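Local coordinates for protein vibralactone Cyclase (Boreostereum vibrans, PDB 6KD0) that catalyses, as a member of the alpha/beta-hydrolase superfamily, the cyclization that forms the fused bicyclic beta-lactone of vibralactone, at residues G10-H15 against E229-A234; Y69-E74 against M78-Y83; D123-C128 against E332-L337; S260-P265 against G287-A292. All coordinates share one frame; numbering follows the deposited sequence.

Contact 1: G10-H15 against E229-A234; sequences GLSTAH and EECRDA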
loop_
_atom_site.group_PDB
_atom_site.type_symbol
_atom_site.label_atom_id
_atom_site.label_comp_id
_atom_site.label_asym_id
_atom_site.label_seq_id
_atom_site.Cartn_x
_atom_site.Cartn_y
_atom_site.Cartn_z
ATOM N N GLY A 10 12.125 -5.121 -21.086
ATOM C CA GLY A 10 13.323 -4.715 -20.328
ATOM C C GLY A 10 12.907 -4.072 -19.004
ATOM O O GLY A 10 13.360 -2.996 -18.679
ATOM N N LEU A 11 12.003 -4.723 -18.299
ATOM C CA LEU A 11 11.472 -4.254 -17.022
ATOM C C LEU A 11 12.573 -4.069 -15.982
ATOM O O LEU A 11 12.496 -3.144 -15.169
ATOM C CB LEU A 11 10.402 -5.224 -16.518
ATOM C CG LEU A 11 9.063 -5.104 -17.251
ATOM C CD1 LEU A 11 7.927 -5.739 -16.489
ATOM C CD2 LEU A 11 8.719 -3.652 -17.521
ATOM N N SER A 12 13.613 -4.904 -16.009
ATOM C CA SER A 12 14.664 -4.876 -14.999
ATOM C C SER A 12 15.995 -4.326 -15.509
ATOM O O SER A 12 17.031 -4.514 -14.860
ATOM C CB SER A 12 14.861 -6.269 -14.407
ATOM O OG SER A 12 14.963 -7.238 -15.419
ATOM N N THR A 13 15.996 -3.624 -16.637
ATOM C CA THR A 13 17.173 -2.868 -17.048
ATOM C C THR A 13 17.038 -1.448 -16.506
ATOM O O THR A 13 15.989 -0.814 -16.671
ATOM C CB THR A 13 17.303 -2.863 -18.571
ATOM O OG1 THR A 13 16.113 -2.305 -19.126
ATOM C CG2 THR A 13 17.439 -4.281 -19.108
ATOM N N ALA A 14 18.099 -0.947 -15.872
ATOM C CA ALA A 14 18.004 0.310 -15.138
ATOM C C ALA A 14 17.480 1.439 -16.021
ATOM O O ALA A 14 17.986 1.677 -17.121
ATOM C CB ALA A 14 19.365 0.674 -14.553
ATOM N N HIS A 15 16.431 2.104 -15.546
ATOM C CA HIS A 15 15.942 3.319 -16.183
ATOM C C HIS A 15 17.081 4.334 -16.268
ATOM O O HIS A 15 17.805 4.523 -15.277
ATOM C CB HIS A 15 14.775 3.904 -15.376
ATOM C CG HIS A 15 14.007 4.976 -16.089
ATOM N ND1 HIS A 15 14.511 6.244 -16.307
ATOM C CD2 HIS A 15 12.758 4.972 -16.615
ATOM C CE1 HIS A 15 13.614 6.967 -16.953
ATOM N NE2 HIS A 15 12.538 6.222 -17.147
ATOM N N GLU A 229 13.578 -14.667 -9.373
ATOM C CA GLU A 229 14.949 -15.036 -9.716
ATOM C C GLU A 229 15.625 -13.977 -10.584
ATOM O O GLU A 229 16.785 -13.613 -10.341
ATOM C CB GLU A 229 14.963 -16.382 -10.446
ATOM C CG GLU A 229 14.533 -17.555 -9.599
ATOM C CD GLU A 229 15.391 -17.728 -8.367
ATOM O OE1 GLU A 229 16.627 -17.543 -8.465
ATOM O OE2 GLU A 229 14.828 -18.056 -7.302
ATOM N N GLU A 230 14.906 -13.478 -11.595
ATOM C CA GLU A 230 15.474 -12.487 -12.507
ATOM C C GLU A 230 15.861 -11.212 -11.764
ATOM O O GLU A 230 16.893 -10.601 -12.063
ATOM C CB GLU A 230 14.488 -12.191 -13.644
ATOM C CG GLU A 230 14.595 -10.779 -14.273
ATOM C CD GLU A 230 13.275 -10.283 -14.893
ATOM O OE1 GLU A 230 13.181 -9.078 -15.252
ATOM O OE2 GLU A 230 12.331 -11.102 -15.020
ATOM N N CYS A 231 15.064 -10.807 -10.770
ATOM C CA CYS A 231 15.346 -9.624 -9.969
ATOM C C CYS A 231 15.812 -9.975 -8.559
ATOM O O CYS A 231 15.615 -9.192 -7.627
ATOM C CB CYS A 231 14.106 -8.732 -9.910
ATOM S SG CYS A 231 13.527 -8.204 -11.533
ATOM N N ARG A 232 16.432 -11.148 -8.377
ATOM C CA ARG A 232 16.777 -11.574 -7.029
ATOM C C ARG A 232 17.768 -10.641 -6.352
ATOM O O ARG A 232 17.849 -10.644 -5.122
ATOM C CB ARG A 232 17.337 -12.994 -7.052
ATOM C CG ARG A 232 18.656 -13.123 -7.787
ATOM C CD ARG A 232 18.991 -14.592 -7.983
ATOM N NE ARG A 232 20.259 -14.763 -8.683
ATOM C CZ ARG A 232 20.401 -14.704 -10.004
ATOM N NH1 ARG A 232 19.349 -14.475 -10.780
ATOM N NH2 ARG A 232 21.598 -14.870 -10.548
ATOM N N ASP A 233 18.527 -9.840 -7.110
ATOM C CA ASP A 233 19.469 -8.899 -6.510
ATOM C C ASP A 233 19.113 -7.448 -6.828
ATOM O O ASP A 233 19.998 -6.591 -6.886
ATOM C CB ASP A 233 20.900 -9.196 -6.953
ATOM C CG ASP A 233 21.373 -10.574 -6.524
ATOM O OD1 ASP A 233 21.195 -10.911 -5.340
ATOM O OD2 ASP A 233 21.925 -11.312 -7.376
ATOM N N ALA A 234 17.826 -7.150 -6.999
ATOM C CA ALA A 234 17.434 -5.815 -7.427
ATOM C C ALA A 234 17.715 -4.799 -6.320
ATOM O O ALA A 234 17.697 -5.137 -5.133
ATOM C CB ALA A 234 15.957 -5.774 -7.802
#

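Contact 2: Y69-E74 against M78-Y83; sequences YYIPVE and MHVRTY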
loop_
_atom_site.group_PDB
_atom_site.type_symbol
_atom_site.label_atom_id
_atom_site.label_comp_id
_atom_site.label_asym_id
_atom_site.label_seq_id
_atom_site.Cartn_x
_atom_site.Cartn_y
_atom_site.Cartn_z
ATOM N N TYR A 69 -6.468 9.404 17.100
ATOM C CA TYR A 69 -7.345 8.550 17.870
ATOM C C TYR A 69 -6.553 7.359 18.381
ATOM O O TYR A 69 -5.498 7.000 17.846
ATOM C CB TYR A 69 -8.522 8.050 17.033
ATOM C CG TYR A 69 -9.471 9.118 16.574
ATOM C CD1 TYR A 69 -9.251 9.792 15.388
ATOM C CD2 TYR A 69 -10.591 9.442 17.321
ATOM C CE1 TYR A 69 -10.130 10.757 14.940
ATOM C CE2 TYR A 69 -11.480 10.419 16.896
ATOM C CZ TYR A 69 -11.238 11.076 15.704
ATOM O OH TYR A 69 -12.096 12.043 15.249
ATOM N N TYR A 70 -7.130 6.711 19.383
ATOM C CA TYR A 70 -6.603 5.494 19.983
ATOM C C TYR A 70 -7.776 4.526 20.057
ATOM O O TYR A 70 -8.706 4.759 20.832
ATOM C CB TYR A 70 -6.050 5.820 21.364
ATOM C CG TYR A 70 -4.918 4.975 21.841
ATOM C CD1 TYR A 70 -3.797 4.761 21.049
ATOM C CD2 TYR A 70 -4.942 4.433 23.124
ATOM C CE1 TYR A 70 -2.744 3.987 21.509
ATOM C CE2 TYR A 70 -3.899 3.673 23.600
ATOM C CZ TYR A 70 -2.804 3.443 22.790
ATOM O OH TYR A 70 -1.769 2.674 23.263
ATOM N N ILE A 71 -7.781 3.483 19.223
ATOM C CA ILE A 71 -8.970 2.633 19.078
ATOM C C ILE A 71 -8.700 1.217 19.583
ATOM O O ILE A 71 -7.556 0.759 19.539
ATOM C CB ILE A 71 -9.480 2.618 17.625
ATOM C CG1 ILE A 71 -8.544 1.822 16.709
ATOM C CG2 ILE A 71 -9.673 4.041 17.105
ATOM C CD1 ILE A 71 -9.135 1.546 15.342
ATOM N N PRO A 72 -9.700 0.486 20.082
ATOM C CA PRO A 72 -9.419 -0.863 20.589
ATOM C C PRO A 72 -9.239 -1.846 19.442
ATOM O O PRO A 72 -9.963 -1.798 18.443
ATOM C CB PRO A 72 -10.665 -1.193 21.415
ATOM C CG PRO A 72 -11.752 -0.450 20.734
ATOM C CD PRO A 72 -11.124 0.832 20.230
ATOM N N VAL A 73 -8.237 -2.720 19.577
ATOM C CA VAL A 73 -8.070 -3.888 18.715
ATOM C C VAL A 73 -7.829 -5.081 19.637
ATOM O O VAL A 73 -7.764 -4.923 20.865
ATOM C CB VAL A 73 -6.918 -3.715 17.711
ATOM C CG1 VAL A 73 -7.183 -2.526 16.802
ATOM C CG2 VAL A 73 -5.599 -3.541 18.444
ATOM N N GLU A 74 -7.671 -6.269 19.057
ATOM C CA GLU A 74 -7.612 -7.490 19.846
ATOM C C GLU A 74 -6.433 -7.401 20.801
ATOM O O GLU A 74 -5.273 -7.493 20.394
ATOM C CB GLU A 74 -7.511 -8.729 18.957
ATOM C CG GLU A 74 -7.929 -10.012 19.697
ATOM C CD GLU A 74 -7.726 -11.292 18.885
ATOM O OE1 GLU A 74 -7.661 -11.212 17.634
ATOM O OE2 GLU A 74 -7.637 -12.385 19.503
ATOM N N MET A 78 -4.784 0.829 19.225
ATOM C CA MET A 78 -4.046 1.147 18.014
ATOM C C MET A 78 -4.199 2.634 17.741
ATOM O O MET A 78 -5.309 3.166 17.832
ATOM C CB MET A 78 -4.565 0.334 16.806
ATOM C CG MET A 78 -3.951 0.761 15.494
ATOM S SD MET A 78 -4.320 -0.301 14.071
ATOM C CE MET A 78 -6.093 -0.041 13.914
ATOM N N HIS A 79 -3.090 3.302 17.438
ATOM C CA HIS A 79 -3.133 4.699 17.026
ATOM C C HIS A 79 -3.649 4.830 15.595
ATOM O O HIS A 79 -3.236 4.083 14.699
ATOM C CB HIS A 79 -1.743 5.323 17.143
ATOM C CG HIS A 79 -1.635 6.673 16.502
ATOM N ND1 HIS A 79 -0.668 6.978 15.570
ATOM C CD2 HIS A 79 -2.385 7.791 16.649
ATOM C CE1 HIS A 79 -0.816 8.235 15.183
ATOM N NE2 HIS A 79 -1.859 8.747 15.815
ATOM N N VAL A 80 -4.540 5.796 15.387
ATOM C CA VAL A 80 -5.126 6.109 14.096
ATOM C C VAL A 80 -4.985 7.612 13.895
ATOM O O VAL A 80 -5.253 8.386 14.816
ATOM C CB VAL A 80 -6.620 5.701 14.060
ATOM C CG1 VAL A 80 -7.280 6.224 12.820
ATOM C CG2 VAL A 80 -6.776 4.186 14.170
ATOM N N ARG A 81 -4.556 8.037 12.714
ATOM C CA ARG A 81 -4.535 9.458 12.402
ATOM C C ARG A 81 -5.469 9.738 11.236
ATOM O O ARG A 81 -5.473 9.004 10.238
ATOM C CB ARG A 81 -3.119 9.935 12.079
ATOM C CG ARG A 81 -3.067 11.353 11.496
ATOM C CD ARG A 81 -1.641 11.920 11.548
ATOM N NE ARG A 81 -1.295 12.370 12.889
ATOM C CZ ARG A 81 -0.263 13.152 13.184
ATOM N NH1 ARG A 81 0.549 13.585 12.230
ATOM N NH2 ARG A 81 -0.051 13.503 14.443
ATOM N N THR A 82 -6.245 10.820 11.351
ATOM C CA THR A 82 -7.151 11.264 10.307
ATOM C C THR A 82 -6.713 12.640 9.821
ATOM O O THR A 82 -6.232 13.475 10.605
ATOM C CB THR A 82 -8.616 11.299 10.790
ATOM O OG1 THR A 82 -8.767 12.280 11.829
ATOM C CG2 THR A 82 -9.035 9.940 11.330
ATOM N N TYR A 83 -6.893 12.847 8.522
ATOM C CA TYR A 83 -6.443 14.004 7.764
ATOM C C TYR A 83 -7.701 14.582 7.137
ATOM O O TYR A 83 -8.302 13.948 6.259
ATOM C CB TYR A 83 -5.426 13.606 6.681
ATOM C CG TYR A 83 -4.199 12.876 7.190
ATOM C CD1 TYR A 83 -4.270 11.529 7.557
ATOM C CD2 TYR A 83 -2.971 13.521 7.297
ATOM C CE1 TYR A 83 -3.161 10.864 8.036
ATOM C CE2 TYR A 83 -1.847 12.855 7.775
ATOM C CZ TYR A 83 -1.955 11.523 8.140
ATOM O OH TYR A 83 -0.850 10.853 8.628
#

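Contact 3: D123-C128 against E332-L337; sequences DKLQVC and EGMSWL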
loop_
_atom_site.group_PDB
_atom_site.type_symbol
_atom_site.label_atom_id
_atom_site.label_comp_id
_atom_site.label_asym_id
_atom_site.label_seq_id
_atom_site.Cartn_x
_atom_site.Cartn_y
_atom_site.Cartn_z
ATOM N N ASP A 123 -5.920 17.529 1.024
ATOM C CA ASP A 123 -6.243 18.850 0.484
ATOM C C ASP A 123 -6.474 18.781 -1.020
ATOM O O ASP A 123 -7.410 19.405 -1.538
ATOM C CB ASP A 123 -5.118 19.824 0.836
ATOM C CG ASP A 123 -5.257 21.174 0.161
ATOM O OD1 ASP A 123 -6.212 21.905 0.492
ATOM O OD2 ASP A 123 -4.391 21.500 -0.683
ATOM N N LYS A 124 -5.663 17.989 -1.731
ATOM C CA LYS A 124 -5.752 17.974 -3.187
ATOM C C LYS A 124 -7.052 17.338 -3.646
ATOM O O LYS A 124 -7.693 17.834 -4.573
ATOM C CB LYS A 124 -4.552 17.242 -3.781
ATOM C CG LYS A 124 -4.688 16.924 -5.265
ATOM C CD LYS A 124 -3.618 17.615 -6.085
ATOM C CE LYS A 124 -3.929 17.520 -7.584
ATOM N NZ LYS A 124 -4.273 18.858 -8.145
ATOM N N LEU A 125 -7.474 16.258 -2.992
ATOM C CA LEU A 125 -8.627 15.486 -3.437
ATOM C C LEU A 125 -9.909 15.871 -2.722
ATOM O O LEU A 125 -10.997 15.446 -3.151
ATOM C CB LEU A 125 -8.365 13.993 -3.219
ATOM C CG LEU A 125 -7.768 13.237 -4.397
ATOM C CD1 LEU A 125 -6.714 14.055 -5.108
ATOM C CD2 LEU A 125 -7.210 11.907 -3.936
ATOM N N GLN A 126 -9.799 16.641 -1.646
ATOM C CA GLN A 126 -10.912 16.902 -0.743
ATOM C C GLN A 126 -11.518 15.588 -0.241
ATOM O O GLN A 126 -12.698 15.300 -0.436
ATOM C CB GLN A 126 -11.955 17.788 -1.429
ATOM C CG GLN A 126 -11.417 19.188 -1.752
ATOM C CD GLN A 126 -11.126 19.998 -0.499
ATOM O OE1 GLN A 126 -12.040 20.422 0.199
ATOM N NE2 GLN A 126 -9.848 20.185 -0.192
ATOM N N VAL A 127 -10.674 14.782 0.412
ATOM C CA VAL A 127 -11.117 13.560 1.073
ATOM C C VAL A 127 -10.502 13.544 2.461
ATOM O O VAL A 127 -9.463 14.156 2.699
ATOM C CB VAL A 127 -10.721 12.276 0.306
ATOM C CG1 VAL A 127 -11.254 12.309 -1.131
ATOM C CG2 VAL A 127 -9.210 12.095 0.326
ATOM N N CYS A 128 -11.167 12.849 3.382
ATOM C CA CYS A 128 -10.599 12.544 4.686
ATOM C C CYS A 128 -9.752 11.287 4.553
ATOM O O CYS A 128 -10.243 10.256 4.089
ATOM C CB CYS A 128 -11.689 12.325 5.734
ATOM S SG CYS A 128 -12.731 13.771 5.975
ATOM N N GLU A 332 -3.747 10.372 -9.164
ATOM C CA GLU A 332 -4.680 10.258 -10.290
ATOM C C GLU A 332 -5.492 8.970 -10.215
ATOM O O GLU A 332 -6.677 8.953 -10.570
ATOM C CB GLU A 332 -3.929 10.312 -11.622
ATOM C CG GLU A 332 -3.616 11.703 -12.150
ATOM C CD GLU A 332 -2.704 11.661 -13.377
ATOM O OE1 GLU A 332 -2.154 12.727 -13.749
ATOM O OE2 GLU A 332 -2.543 10.561 -13.970
ATOM N N GLY A 333 -4.867 7.872 -9.787
ATOM C CA GLY A 333 -5.614 6.635 -9.603
ATOM C C GLY A 333 -6.633 6.750 -8.484
ATOM O O GLY A 333 -7.768 6.276 -8.599
ATOM N N MET A 334 -6.240 7.389 -7.384
ATOM C CA MET A 334 -7.217 7.717 -6.347
ATOM C C MET A 334 -8.375 8.529 -6.915
ATOM O O MET A 334 -9.542 8.277 -6.591
ATOM C CB MET A 334 -6.553 8.483 -5.210
ATOM C CG MET A 334 -5.549 7.638 -4.424
ATOM S SD MET A 334 -4.721 8.553 -3.122
ATOM C CE MET A 334 -3.902 7.174 -2.281
ATOM N N SER A 335 -8.063 9.553 -7.709
ATOM C CA SER A 335 -9.116 10.386 -8.280
ATOM C C SER A 335 -10.038 9.570 -9.166
ATOM O O SER A 335 -11.252 9.777 -9.146
ATOM C CB SER A 335 -8.510 11.548 -9.061
ATOM O OG SER A 335 -8.177 12.576 -8.161
ATOM N N TRP A 336 -9.480 8.635 -9.946
ATOM C CA TRP A 336 -10.302 7.737 -10.750
ATOM C C TRP A 336 -11.250 6.947 -9.866
ATOM O O TRP A 336 -12.465 6.917 -10.101
ATOM C CB TRP A 336 -9.415 6.799 -11.568
ATOM C CG TRP A 336 -10.178 5.711 -12.262
ATOM C CD1 TRP A 336 -11.172 5.861 -13.192
ATOM C CD2 TRP A 336 -10.022 4.300 -12.064
ATOM N NE1 TRP A 336 -11.635 4.626 -13.596
ATOM C CE2 TRP A 336 -10.948 3.652 -12.917
ATOM C CE3 TRP A 336 -9.184 3.525 -11.259
ATOM C CZ2 TRP A 336 -11.061 2.260 -12.980
ATOM C CZ3 TRP A 336 -9.297 2.145 -11.311
ATOM C CH2 TRP A 336 -10.230 1.526 -12.177
ATOM N N LEU A 337 -10.717 6.336 -8.806
ATOM C CA LEU A 337 -11.562 5.547 -7.916
ATOM C C LEU A 337 -12.648 6.397 -7.259
ATOM O O LEU A 337 -13.809 5.980 -7.172
ATOM C CB LEU A 337 -10.696 4.859 -6.866
ATOM C CG LEU A 337 -9.723 3.836 -7.450
ATOM C CD1 LEU A 337 -8.719 3.357 -6.376
ATOM C CD2 LEU A 337 -10.479 2.654 -8.050
#

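Contact 4: S260-P265 against G287-A292; sequences SPLLFP and GLLYHA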
loop_
_atom_site.group_PDB
_atom_site.type_symbol
_atom_site.label_atom_id
_atom_site.label_comp_id
_atom_site.label_asym_id
_atom_site.label_seq_id
_atom_site.Cartn_x
_atom_site.Cartn_y
_atom_site.Cartn_z
ATOM N N SER A 260 -1.741 -14.926 2.411
ATOM C CA SER A 260 -1.511 -14.930 0.970
ATOM C C SER A 260 -2.808 -14.555 0.275
ATOM O O SER A 260 -3.603 -15.443 -0.067
ATOM C CB SER A 260 -1.049 -16.312 0.508
ATOM O OG SER A 260 0.177 -16.658 1.099
ATOM N N PRO A 261 -3.063 -13.269 0.020
ATOM C CA PRO A 261 -4.364 -12.879 -0.550
ATOM C C PRO A 261 -4.627 -13.437 -1.940
ATOM O O PRO A 261 -5.793 -13.496 -2.345
ATOM C CB PRO A 261 -4.295 -11.345 -0.567
ATOM C CG PRO A 261 -2.816 -11.027 -0.518
ATOM C CD PRO A 261 -2.232 -12.099 0.353
ATOM N N LEU A 262 -3.580 -13.799 -2.694
ATOM C CA LEU A 262 -3.747 -14.502 -3.962
ATOM C C LEU A 262 -4.648 -15.724 -3.827
ATOM O O LEU A 262 -5.343 -16.090 -4.787
ATOM C CB LEU A 262 -2.381 -14.935 -4.501
ATOM C CG LEU A 262 -2.317 -15.496 -5.921
ATOM C CD1 LEU A 262 -2.407 -14.346 -6.933
ATOM C CD2 LEU A 262 -1.032 -16.289 -6.123
ATOM N N LEU A 263 -4.662 -16.352 -2.649
ATOM C CA LEU A 263 -5.276 -17.657 -2.432
ATOM C C LEU A 263 -6.697 -17.596 -1.856
ATOM O O LEU A 263 -7.241 -18.643 -1.482
ATOM C CB LEU A 263 -4.392 -18.492 -1.501
ATOM C CG LEU A 263 -2.941 -18.646 -1.976
ATOM C CD1 LEU A 263 -2.132 -19.519 -1.031
ATOM C CD2 LEU A 263 -2.891 -19.215 -3.404
ATOM N N PHE A 264 -7.304 -16.419 -1.755
ATOM C CA PHE A 264 -8.735 -16.386 -1.458
ATOM C C PHE A 264 -9.486 -17.216 -2.492
ATOM O O PHE A 264 -9.170 -17.153 -3.688
ATOM C CB PHE A 264 -9.283 -14.956 -1.454
ATOM C CG PHE A 264 -9.097 -14.254 -0.147
ATOM C CD1 PHE A 264 -9.980 -14.466 0.895
ATOM C CD2 PHE A 264 -8.016 -13.407 0.049
ATOM C CE1 PHE A 264 -9.812 -13.828 2.108
ATOM C CE2 PHE A 264 -7.834 -12.769 1.268
ATOM C CZ PHE A 264 -8.728 -12.983 2.298
ATOM N N PRO A 265 -10.470 -18.013 -2.068
ATOM C CA PRO A 265 -11.214 -18.849 -3.025
ATOM C C PRO A 265 -11.848 -18.060 -4.154
ATOM O O PRO A 265 -11.951 -18.568 -5.276
ATOM C CB PRO A 265 -12.277 -19.519 -2.148
ATOM C CG PRO A 265 -11.695 -19.498 -0.762
ATOM C CD PRO A 265 -10.868 -18.254 -0.671
ATOM N N GLY A 287 2.516 -9.834 -8.080
ATOM C CA GLY A 287 1.550 -8.753 -8.177
ATOM C C GLY A 287 0.835 -8.735 -9.517
ATOM O O GLY A 287 -0.383 -8.537 -9.587
ATOM N N LEU A 288 1.583 -8.924 -10.604
ATOM C CA LEU A 288 0.946 -8.998 -11.921
ATOM C C LEU A 288 -0.019 -10.177 -11.999
ATOM O O LEU A 288 -1.102 -10.074 -12.587
ATOM C CB LEU A 288 2.016 -9.098 -13.004
ATOM C CG LEU A 288 2.939 -7.883 -13.157
ATOM C CD1 LEU A 288 3.922 -8.115 -14.294
ATOM C CD2 LEU A 288 2.118 -6.640 -13.386
ATOM N N LEU A 289 0.334 -11.290 -11.360
ATOM C CA LEU A 289 -0.545 -12.448 -11.332
ATOM C C LEU A 289 -1.824 -12.134 -10.570
ATOM O O LEU A 289 -2.926 -12.468 -11.026
ATOM C CB LEU A 289 0.186 -13.628 -10.699
ATOM C CG LEU A 289 -0.623 -14.889 -10.453
ATOM C CD1 LEU A 289 -1.137 -15.414 -11.780
ATOM C CD2 LEU A 289 0.275 -15.901 -9.753
ATOM N N TYR A 290 -1.691 -11.500 -9.392
ATOM C CA TYR A 290 -2.871 -11.139 -8.608
ATOM C C TYR A 290 -3.786 -10.233 -9.422
ATOM O O TYR A 290 -5.006 -10.439 -9.473
ATOM C CB TYR A 290 -2.453 -10.456 -7.285
ATOM C CG TYR A 290 -3.643 -10.023 -6.436
ATOM C CD1 TYR A 290 -4.294 -8.799 -6.661
ATOM C CD2 TYR A 290 -4.142 -10.851 -5.441
ATOM C CE1 TYR A 290 -5.384 -8.419 -5.919
ATOM C CE2 TYR A 290 -5.242 -10.480 -4.685
ATOM C CZ TYR A 290 -5.858 -9.273 -4.934
ATOM O OH TYR A 290 -6.945 -8.907 -4.187
ATOM N N HIS A 291 -3.198 -9.253 -10.112
ATOM C CA HIS A 291 -3.985 -8.364 -10.951
ATOM C C HIS A 291 -4.691 -9.122 -12.076
ATOM O O HIS A 291 -5.851 -8.829 -12.400
ATOM C CB HIS A 291 -3.075 -7.283 -11.511
ATOM C CG HIS A 291 -3.693 -6.505 -12.622
ATOM N ND1 HIS A 291 -3.441 -6.783 -13.951
ATOM C CD2 HIS A 291 -4.544 -5.454 -12.607
ATOM C CE1 HIS A 291 -4.109 -5.933 -14.707
ATOM N NE2 HIS A 291 -4.775 -5.110 -13.916
ATOM N N ALA A 292 -3.997 -10.083 -12.692
ATOM C CA ALA A 292 -4.597 -10.877 -13.759
ATOM C C ALA A 292 -5.788 -11.671 -13.240
ATOM O O ALA A 292 -6.838 -11.735 -13.893
ATOM C CB ALA A 292 -3.546 -11.811 -14.366
#

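Contact 1: G10-H15 against E229-A234
Ser12 OG donates a short hydrogen bond of 2.6 Å to Glu230 OE1, the one hydrogen bond between the two segments. The carboxylate receives it on the anti lone pair of OE1, the side turned away from OE2. OE2 forms a salt bridge with Arg284, so the carboxylate is gripped at both oxygens, which probably restricts its rotation. Beside this bond, on the Cys231 side, lies the closer-packed part: Ser12 CB rests 3.7 Å from Cys231 SG, and the sulfur, held beside its own backbone N (chi1 -58°), belongs to a buried residue that also packs on Arg284. Both segments are built on type I beta turns, Gly10 to Thr13 in the N-terminal loop and Cys231 to Ala234 directly after helix 227-230, within an alpha/beta hydrolase fold. Trp280 touches Ser12, Ala14 and Ala234, so both segments pack on the same tryptophan. The outer side is looser. Glu230 reaches in with an extended chain from an exposed position, and only 106 Å² is buried. Farther out, Arg232 NH1 bonds to Glu229 O at 2.7 Å, on the opposite face from Arg232 N, so that oxygen at the end of helix 227-230 accepts two donors.

Contact 2: Y69-E74 against M78-Y83
Tyr69 and Val80 exchange two backbone hydrogen bonds, Tyr69 N to Val80 O at 2.8 Å and Val80 N to Tyr69 O at 2.9 Å, and Ile71 and Met78 do the same two residues along. Between these hydrogen-bonded pairs, Tyr70 and His79 form a non-hydrogen-bonded pair with CA atoms 4.6 Å apart, where CA-H...O contacts run from His79 CA to Tyr69 O and from Tyr70 CA to Met78 O. This is the antiparallel hairpin of strands 64-73 and 76-85 at one edge of the mixed alpha/beta hydrolase sheet, its short segments at 135°. On the face of Ile71, Met78 and Val80, Ile71 CD1 is wedged 3.7 Å from both Met78 CE and Val80 CG2; the bend of Met78 at chi3 (66°) turns its methyl back alongside Ile71. Thr82 OG1 lies in plane at the edge of the Tyr69 ring, 3.7 Å from CE1, while its hydroxyl bonds to Glu67 O. Further out, Trp155 of helix 144-158 packs on Ile71 and meets the Tyr69 ring. On the other face, the imidazole of His79 is held at both nitrogens, NE2 by Asp68 and ND1 by Asp133, and Tyr111 meets it edge-to-face.

Contact 3: D123-C128 against E332-L337
Helix 115-125 and the C-terminal helix 321-338 are two of the helices that pack on the central sheet of the alpha/beta hydrolase fold, and this contact joins them where the first one ends. Leu125, the last helical residue there, carries it with both branches. Its CD2 methyl comes up to Met334 CB at 3.7 Å, the two side chains crossing at about a right angle, and its CD1 methyl lies 3.7 Å from Ser335 OG. With chi1 at -93°, off the staggered positions, the leucine thus meets two successive residues on one side of the partner helix. Met334 offers the base of its side chain: CG stands beside the backbone N (chi1 -67°), and the extended chain carries the thioether away from Leu125 toward the sheet. No hydrogen bond crosses the contact. The approach of Ser335 OG to the Leu125 methyl is van der Waals contact; its hydroxyl makes a weak bond to Ile331 O, within its own helix. With 111 Å² buried and the closest CA atoms, Leu125 and Ser335, 7.1 Å apart, the joint is small. Gln126 follows with positive phi (55°) and turns the chain out of the helix, its NE2 bonding back to Asp123 O at 2.9 Å with that oxygen in the amide plane. Leu125 also touches Ile331 one turn earlier on helix 321-338, Val127 reaches Phe338, and Met334 continues onto Leu98 and Trp100 of strand 97-101, while Cys128 starts strand 128-132 alongside them.

Contact 4: S260-P265 against G287-A292
Leu262 and Tyr290 both hold CG anti to the backbone N, at chi1 -171° and 179°, and in each case this swings the end of the side chain across to the other segment although the CB itself does not aim there. Leu289, set likewise at 174°, already points across from CB. The contact places a short 3-10 turn, residues 261-263 in the loop ahead of strand 273-278, against helix 284-296 of the alpha/beta hydrolase fold. Its touching residues are all buried, and no hydrogen bond links the segments; the joint is mostly apolar, with Pro261 O at the edge of the Tyr290 ring. Leu262 splits its two methyls between neighbouring residues of the helix: CD2 meets Leu289 CD2 at 3.9 Å, the two side chains at about a right angle, while CD1 settles on the helix backbone 3.6 Å from Tyr290 CA and 3.9 Å from Tyr290 CB. The phenol ring presents one edge to the turn, CD2 near Leu262 CA. Within the turn, Leu263 N bonds to Ser260 O at 2.9 Å, and Ser260 OG also bonds to Pro254 O and His213 N. His267 meets the Tyr290 ring edge-to-face and its NE2 bonds to Leu262 O, so one imidazole touches both segments. Leu184 of helix 178-192 packs on Pro261 as well as on Tyr290. At the ring edge, Tyr290 CE2 lies 3.9 Å from Pro261 O, which sits in the plane of the ring.

The four contacts are spread over one alpha/beta hydrolase chain, with contacts 1 and 2 on opposite sides of its centre, their own centres 38 Å apart. Contacts 2 and 3 touch: Tyr83 O lies 3.8 Å from Cys128 CB, where strand 128-132 runs beside strand 76-85. Contacts 1 and 4, about 5 Å apart at their nearest atoms, are bridged by helix 284-296, which supplies residues 287-292 to contact 4 and whose Arg284 pairs with Glu230 of contact 1. Contacts 3 and 4 stay about 9 Å apart at their nearest atoms. A probable Ser177-His311-Asp281 triad, with Ser177 on a nucleophile elbow, lies near Cys231 of contact 1; Met334 of contact 3 approaches that elbow without touching it.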